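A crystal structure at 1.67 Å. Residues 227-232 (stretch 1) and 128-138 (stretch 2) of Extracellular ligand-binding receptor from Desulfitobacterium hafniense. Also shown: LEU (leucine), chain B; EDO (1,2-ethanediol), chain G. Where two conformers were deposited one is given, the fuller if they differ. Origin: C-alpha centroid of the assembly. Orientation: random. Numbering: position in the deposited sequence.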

# COMPACT_ATOMS: atom_id res chain seq x y z
N LEU A 227 12.22 13.81 9.26
CA LEU A 227 10.85 13.80 8.73
C LEU A 227 10.50 12.34 8.43
O LEU A 227 11.35 11.58 7.92
CB LEU A 227 10.74 14.65 7.45
CG LEU A 227 11.27 16.09 7.54
CD1 LEU A 227 10.97 16.81 6.24
CD2 LEU A 227 10.60 16.82 8.70
N ILE A 228 9.27 11.97 8.78
CA ILE A 228 8.80 10.58 8.63
C ILE A 228 7.44 10.61 7.96
O ILE A 228 6.61 11.49 8.27
CB ILE A 228 8.68 9.90 10.03
CG1 ILE A 228 10.04 9.86 10.73
CG2 ILE A 228 8.15 8.46 9.89
CD1 ILE A 228 10.21 10.89 11.82
N ALA A 229 7.20 9.67 7.05
CA ALA A 229 5.92 9.63 6.32
C ALA A 229 5.53 8.19 5.99
O ALA A 229 6.33 7.25 6.17
CB ALA A 229 6.02 10.46 5.05
N GLY A 230 4.32 8.01 5.47
CA GLY A 230 3.84 6.68 5.15
C GLY A 230 3.89 6.30 3.69
O GLY A 230 4.66 6.87 2.93
N ASN A 231 3.07 5.34 3.27
CA ASN A 231 3.36 4.66 2.01
C ASN A 231 3.18 5.43 0.69
O ASN A 231 3.73 4.99 -0.34
CB ASN A 231 2.58 3.34 1.92
CG ASN A 231 1.33 3.46 1.08
OD1 ASN A 231 0.38 4.14 1.47
ND2 ASN A 231 1.34 2.85 -0.08
N SER A 232 2.42 6.54 0.68
CA SER A 232 2.26 7.27 -0.57
C SER A 232 3.58 7.93 -1.00
O SER A 232 3.72 8.43 -2.13
CB SER A 232 1.17 8.34 -0.44
OG SER A 232 1.47 9.18 0.66
N LEU B . -2.35 4.04 0.12
CA LEU B . -3.14 4.97 -0.69
C LEU B . -4.62 4.82 -0.40
O LEU B . -5.45 5.57 -0.91
CB LEU B . -2.86 4.72 -2.18
CG LEU B . -1.40 5.14 -2.35
CD1 LEU B . -0.62 4.10 -3.09
CD2 LEU B . -1.22 6.52 -2.98
OXT LEU B . -4.99 3.94 0.40
C1 EDO G . -0.26 8.84 4.79
O1 EDO G . -1.40 9.61 4.35
C2 EDO G . 0.11 7.78 3.77
O2 EDO G . 0.98 8.34 2.83
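Stretch 2 (128-138) EIARQLAIYLA

Stretch 2 is helical from Glu 128 to Ala 138, within a longer helix. Its backbone is held by regular i to i+4 hydrogen bonds, such as Leu 133 N to Ile 129 O at 2.9 Å and Leu 137 N to Leu 133 O at 2.9 Å. Stretch 1 is a strand from Leu 227 to Ala 229, followed by Gly 230 and a 3-10 segment that starts at Asn 231. Helix and strand run nearly antiparallel, with 156° between their N-to-C directions and a closest axial approach of 10.5 Å. The contact therefore moves back along the helix as stretch 1 advances.

Leu 227 is buried but does not reach the helix. Ile 228 points toward it and carries the largest share of the contact on stretch 1. Its CG2 lies 3.7 Å from Leu 133 CD2, and its CD1 lies 3.7 Å from Leu 137 CD2. One side chain thus touches two leucines a helical turn apart, both in chi1 m, chi2 t. Ala 229 points its CB away, as expected for alternation along a strand. Its carbonyl O comes within 4.1 Å of Leu 133 CD1. At Gly 230, which has no side chain, the contact is made by the backbone, with Gly 230 CA 4.5 Å from Ile 129 CG2. The CA atoms of Gly 230 and Ile 129 are 7.0 Å apart, against 8.4 Å between the CA atoms of Ile 228 and Leu 133. Asn 231 CB packs 4.2 Å from Ile 129 CD1, while Asn 231 OD1 accepts a hydrogen bond from N of the bound leucine at 3.0 Å. Ser 232 lies beyond the helix contact.

Ile 129, Leu 133 and Leu 137 form the helix side of the contact, spaced by four residues. No hydrogen bond joins the two stretches, and 235 Å² is buried in total.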

# COMPACT_ATOMS: atom_id res chain seq x y z
N GLU A 128 -0.83 -0.67 10.68
CA GLU A 128 0.39 -1.49 10.86
C GLU A 128 1.68 -0.73 10.53
O GLU A 128 2.69 -0.88 11.22
CB GLU A 128 0.27 -2.75 9.98
CG GLU A 128 1.45 -3.67 10.14
CD GLU A 128 1.68 -4.11 11.60
OE1 GLU A 128 0.71 -4.14 12.40
OE2 GLU A 128 2.85 -4.42 11.95
N ILE A 129 1.62 0.13 9.52
CA ILE A 129 2.73 0.99 9.16
C ILE A 129 3.04 1.93 10.33
O ILE A 129 4.20 2.07 10.74
CB ILE A 129 2.34 1.79 7.89
CG1 ILE A 129 2.43 0.84 6.68
CG2 ILE A 129 3.20 3.03 7.69
CD1 ILE A 129 1.62 1.36 5.44
N ALA A 130 1.99 2.54 10.90
CA ALA A 130 2.14 3.45 12.06
C ALA A 130 2.78 2.74 13.25
O ALA A 130 3.67 3.28 13.89
CB ALA A 130 0.78 4.07 12.48
N ARG A 131 2.34 1.51 13.51
CA ARG A 131 2.83 0.72 14.64
C ARG A 131 4.34 0.45 14.50
O ARG A 131 5.10 0.61 15.47
CB ARG A 131 2.05 -0.59 14.70
CG ARG A 131 2.35 -1.44 15.91
CD ARG A 131 1.29 -2.54 16.06
NE ARG A 131 1.50 -3.68 15.16
CZ ARG A 131 1.50 -4.95 15.56
NH1 ARG A 131 1.70 -5.91 14.67
NH2 ARG A 131 1.31 -5.26 16.83
N GLN A 132 4.79 0.09 13.30
CA GLN A 132 6.20 -0.23 13.11
C GLN A 132 7.02 1.02 13.13
O GLN A 132 8.16 0.99 13.60
CB GLN A 132 6.42 -0.94 11.77
CG GLN A 132 5.67 -2.22 11.66
CD GLN A 132 6.37 -3.33 12.37
OE1 GLN A 132 7.52 -3.19 12.79
NE2 GLN A 132 5.69 -4.46 12.51
N LEU A 133 6.46 2.12 12.60
CA LEU A 133 7.20 3.41 12.64
C LEU A 133 7.42 3.88 14.07
O LEU A 133 8.53 4.37 14.40
CB LEU A 133 6.53 4.53 11.83
CG LEU A 133 6.67 4.41 10.32
CD1 LEU A 133 5.63 5.33 9.68
CD2 LEU A 133 8.09 4.76 9.87
N ALA A 134 6.41 3.69 14.93
CA ALA A 134 6.57 4.16 16.31
C ALA A 134 7.65 3.36 17.03
O ALA A 134 8.46 3.92 17.80
CB ALA A 134 5.26 4.07 17.08
N ILE A 135 7.66 2.06 16.79
CA ILE A 135 8.67 1.19 17.41
C ILE A 135 10.08 1.61 17.01
O ILE A 135 10.96 1.69 17.85
CB ILE A 135 8.41 -0.29 17.10
CG1 ILE A 135 7.20 -0.72 17.93
CG2 ILE A 135 9.66 -1.15 17.45
CD1 ILE A 135 6.65 -2.06 17.59
N TYR A 136 10.27 1.85 15.73
CA TYR A 136 11.59 2.20 15.21
C TYR A 136 12.00 3.56 15.75
O TYR A 136 13.15 3.75 16.19
CB TYR A 136 11.55 2.24 13.68
CG TYR A 136 12.88 2.67 13.11
CD1 TYR A 136 13.97 1.81 13.09
CD2 TYR A 136 13.05 3.97 12.60
CE1 TYR A 136 15.19 2.22 12.56
CE2 TYR A 136 14.26 4.37 12.08
CZ TYR A 136 15.31 3.50 12.06
OH TYR A 136 16.52 3.94 11.55
N LEU A 137 11.08 4.52 15.71
CA LEU A 137 11.43 5.90 16.08
C LEU A 137 11.79 5.96 17.56
O LEU A 137 12.74 6.66 17.96
CB LEU A 137 10.30 6.86 15.74
CG LEU A 137 10.15 7.06 14.22
CD1 LEU A 137 8.81 7.78 13.99
CD2 LEU A 137 11.34 7.86 13.64
N ALA A 138 11.08 5.20 18.38
CA ALA A 138 11.43 5.21 19.80
C ALA A 138 12.80 4.57 20.00
O ALA A 138 13.57 5.03 20.81
CB ALA A 138 10.40 4.51 20.64